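Local coordinates for protein 2-methyl-aconitate isomerase (Shewanella oneidensis, PDB 5K87) that isomerises 2-methyl-trans-aconitate to 2-methyl-cis-aconitate by base-catalysed proton abstraction and rotation about the C2-C3 bond, in propionate breakdown through the 2-methylcitrate cycle, at residues T23-F28 and S71-T76. The protein carries 1 engineered substitution. Numbering follows the deposited sequence.
Sequences TSKGVF and SSTSET. Engineered in segment 71-76: E75 (natural residue Lys).
K25 N donates to S72 O over 3.0 Å, with an N-H...O angle of 163°. Two residues on in 23-28, but three on in 71-76, V27 N donates to E75 O, also at 3.0 Å and 165°. Between these two direct bonds the backbones are bridged by a water, which donates to K25 O (2.9 Å) and accepts from E75 N (3.0 Å). The water thus takes the place of a direct K25 O to E75 N bond, and regular parallel pairing begins only at V27 and T76, whose side chains lie on one face of the sheet, both against I53 of helix 43-53. There T76 CA approaches V27 O at 3.3 Å in a CA-H...O contact. This is the opening of the parallel pair formed by strands 24-30 and 75-81 in a PrpF protein of the DAP epimerase clan, and it forms part of the substrate site: S24 OG hydrogen-bonds a malonate ion, probably from the crystallisation liquor. E75, an engineered residue (Lys naturally), keeps CG anti to its carbonyl carbon (chi1 -64°) and extends alongside K25 O, bringing OE1 within 3.5 Å of S24 CB; buried OE1 has no polar partner in the model. The K25 and T73 side chains lie side by side, pointing the same way, with CE and CG2 3.9 Å apart, against I63 of the second subunit, where K25 NZ bonds G65 O and Q62 O of that subunit.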
loop_
_atom_site.group_PDB
_atom_site.type_symbol
_atom_site.label_atom_id
_atom_site.label_comp_id
_atom_site.label_asym_id
_atom_site.label_seq_id
_atom_site.Cartn_x
_atom_site.Cartn_y
_atom_site.Cartn_z
ATOM N N THR A 23 -0.378 -13.875 -3.218
ATOM C CA THR A 23 -0.371 -12.883 -2.147
ATOM C C THR A 23 0.369 -11.597 -2.525
ATOM O O THR A 23 0.885 -10.908 -1.646
ATOM C CB THR A 23 0.250 -13.475 -0.872
ATOM O OG1 THR A 23 1.531 -14.050 -1.172
ATOM C CG2 THR A 23 -0.632 -14.576 -0.323
ATOM N N SER A 24 0.389 -11.264 -3.817
ATOM C CA SER A 24 1.071 -10.062 -4.308
ATOM C C SER A 24 0.205 -9.268 -5.271
ATOM O O SER A 24 -0.740 -9.802 -5.849
ATOM C CB SER A 24 2.358 -10.451 -5.020
ATOM O OG SER A 24 3.161 -11.248 -4.159
ATOM N N LYS A 25 0.556 -7.998 -5.467
ATOM C CA LYS A 25 -0.093 -7.150 -6.465
ATOM C C LYS A 25 0.968 -6.567 -7.373
ATOM O O LYS A 25 2.028 -6.148 -6.901
ATOM C CB LYS A 25 -0.864 -5.989 -5.817
ATOM C CG LYS A 25 -2.024 -6.423 -4.942
ATOM C CD LYS A 25 -2.922 -5.247 -4.560
ATOM C CE LYS A 25 -2.300 -4.325 -3.520
ATOM N NZ LYS A 25 -3.292 -3.282 -3.126
ATOM N N GLY A 26 0.671 -6.502 -8.665
ATOM C CA GLY A 26 1.604 -5.920 -9.602
ATOM C C GLY A 26 0.916 -5.253 -10.770
ATOM O O GLY A 26 -0.272 -5.473 -11.029
ATOM N N VAL A 27 1.675 -4.425 -11.475
ATOM C CA VAL A 27 1.213 -3.768 -12.684
ATOM C C VAL A 27 1.765 -4.529 -13.883
ATOM O O VAL A 27 2.986 -4.730 -14.006
ATOM C CB VAL A 27 1.653 -2.287 -12.739
ATOM C CG1 VAL A 27 1.062 -1.627 -13.970
ATOM C CG2 VAL A 27 1.245 -1.547 -11.472
ATOM N N PHE A 28 0.854 -4.957 -14.755
ATOM C CA PHE A 28 1.145 -5.813 -15.902
ATOM C C PHE A 28 1.025 -5.050 -17.208
ATOM O O PHE A 28 0.058 -4.302 -17.409
ATOM C CB PHE A 28 0.132 -6.958 -15.953
ATOM C CG PHE A 28 0.339 -8.000 -14.893
ATOM C CD1 PHE A 28 0.127 -7.697 -13.562
ATOM C CD2 PHE A 28 0.743 -9.284 -15.227
ATOM C CE1 PHE A 28 0.334 -8.649 -12.575
ATOM C CE2 PHE A 28 0.939 -10.253 -14.240
ATOM C CZ PHE A 28 0.741 -9.924 -12.922
ATOM N N SER A 71 7.507 -4.907 -0.578
ATOM C CA SER A 71 8.107 -5.642 -1.681
ATOM C C SER A 71 7.042 -6.398 -2.485
ATOM O O SER A 71 7.154 -6.515 -3.712
ATOM C CB SER A 71 9.206 -6.590 -1.182
ATOM O OG SER A 71 8.676 -7.650 -0.419
ATOM N N SER A 72 6.005 -6.879 -1.804
ATOM C CA SER A 72 4.992 -7.669 -2.496
ATOM C C SER A 72 3.965 -6.807 -3.228
ATOM O O SER A 72 3.075 -7.338 -3.892
ATOM C CB SER A 72 4.307 -8.640 -1.533
ATOM O OG SER A 72 3.829 -7.963 -0.391
ATOM N N THR A 73 4.106 -5.486 -3.130
ATOM C CA THR A 73 3.247 -4.551 -3.854
ATOM C C THR A 73 4.052 -3.494 -4.601
ATOM O O THR A 73 3.522 -2.424 -4.903
ATOM C CB THR A 73 2.244 -3.829 -2.926
ATOM O OG1 THR A 73 2.955 -3.054 -1.954
ATOM C CG2 THR A 73 1.338 -4.817 -2.218
ATOM N N SER A 74 5.317 -3.777 -4.909
ATOM C CA SER A 74 6.144 -2.856 -5.685
ATOM C C SER A 74 6.733 -3.667 -6.834
ATOM O O SER A 74 7.933 -3.933 -6.895
ATOM C CB SER A 74 7.224 -2.229 -4.797
ATOM O OG SER A 74 7.897 -1.152 -5.452
ATOM N N GLU A 75 5.835 -4.081 -7.729
ATOM C CA GLU A 75 6.075 -5.169 -8.673
ATOM C C GLU A 75 5.535 -4.820 -10.044
ATOM O O GLU A 75 4.417 -4.295 -10.170
ATOM C CB GLU A 75 5.420 -6.473 -8.182
ATOM C CG GLU A 75 6.017 -6.986 -6.880
ATOM C CD GLU A 75 5.657 -8.418 -6.539
ATOM O OE1 GLU A 75 4.766 -9.015 -7.164
ATOM O OE2 GLU A 75 6.293 -8.970 -5.620
ATOM N N THR A 76 6.322 -5.140 -11.069
ATOM C CA THR A 76 5.920 -4.937 -12.450
ATOM C C THR A 76 6.193 -6.176 -13.280
ATOM O O THR A 76 7.102 -6.962 -12.978
ATOM C CB THR A 76 6.646 -3.735 -13.074
ATOM O OG1 THR A 76 8.066 -3.959 -13.053
ATOM C CG2 THR A 76 6.302 -2.450 -12.310
HETATM O O HOH W 1 2.921 -3.503 -7.480
#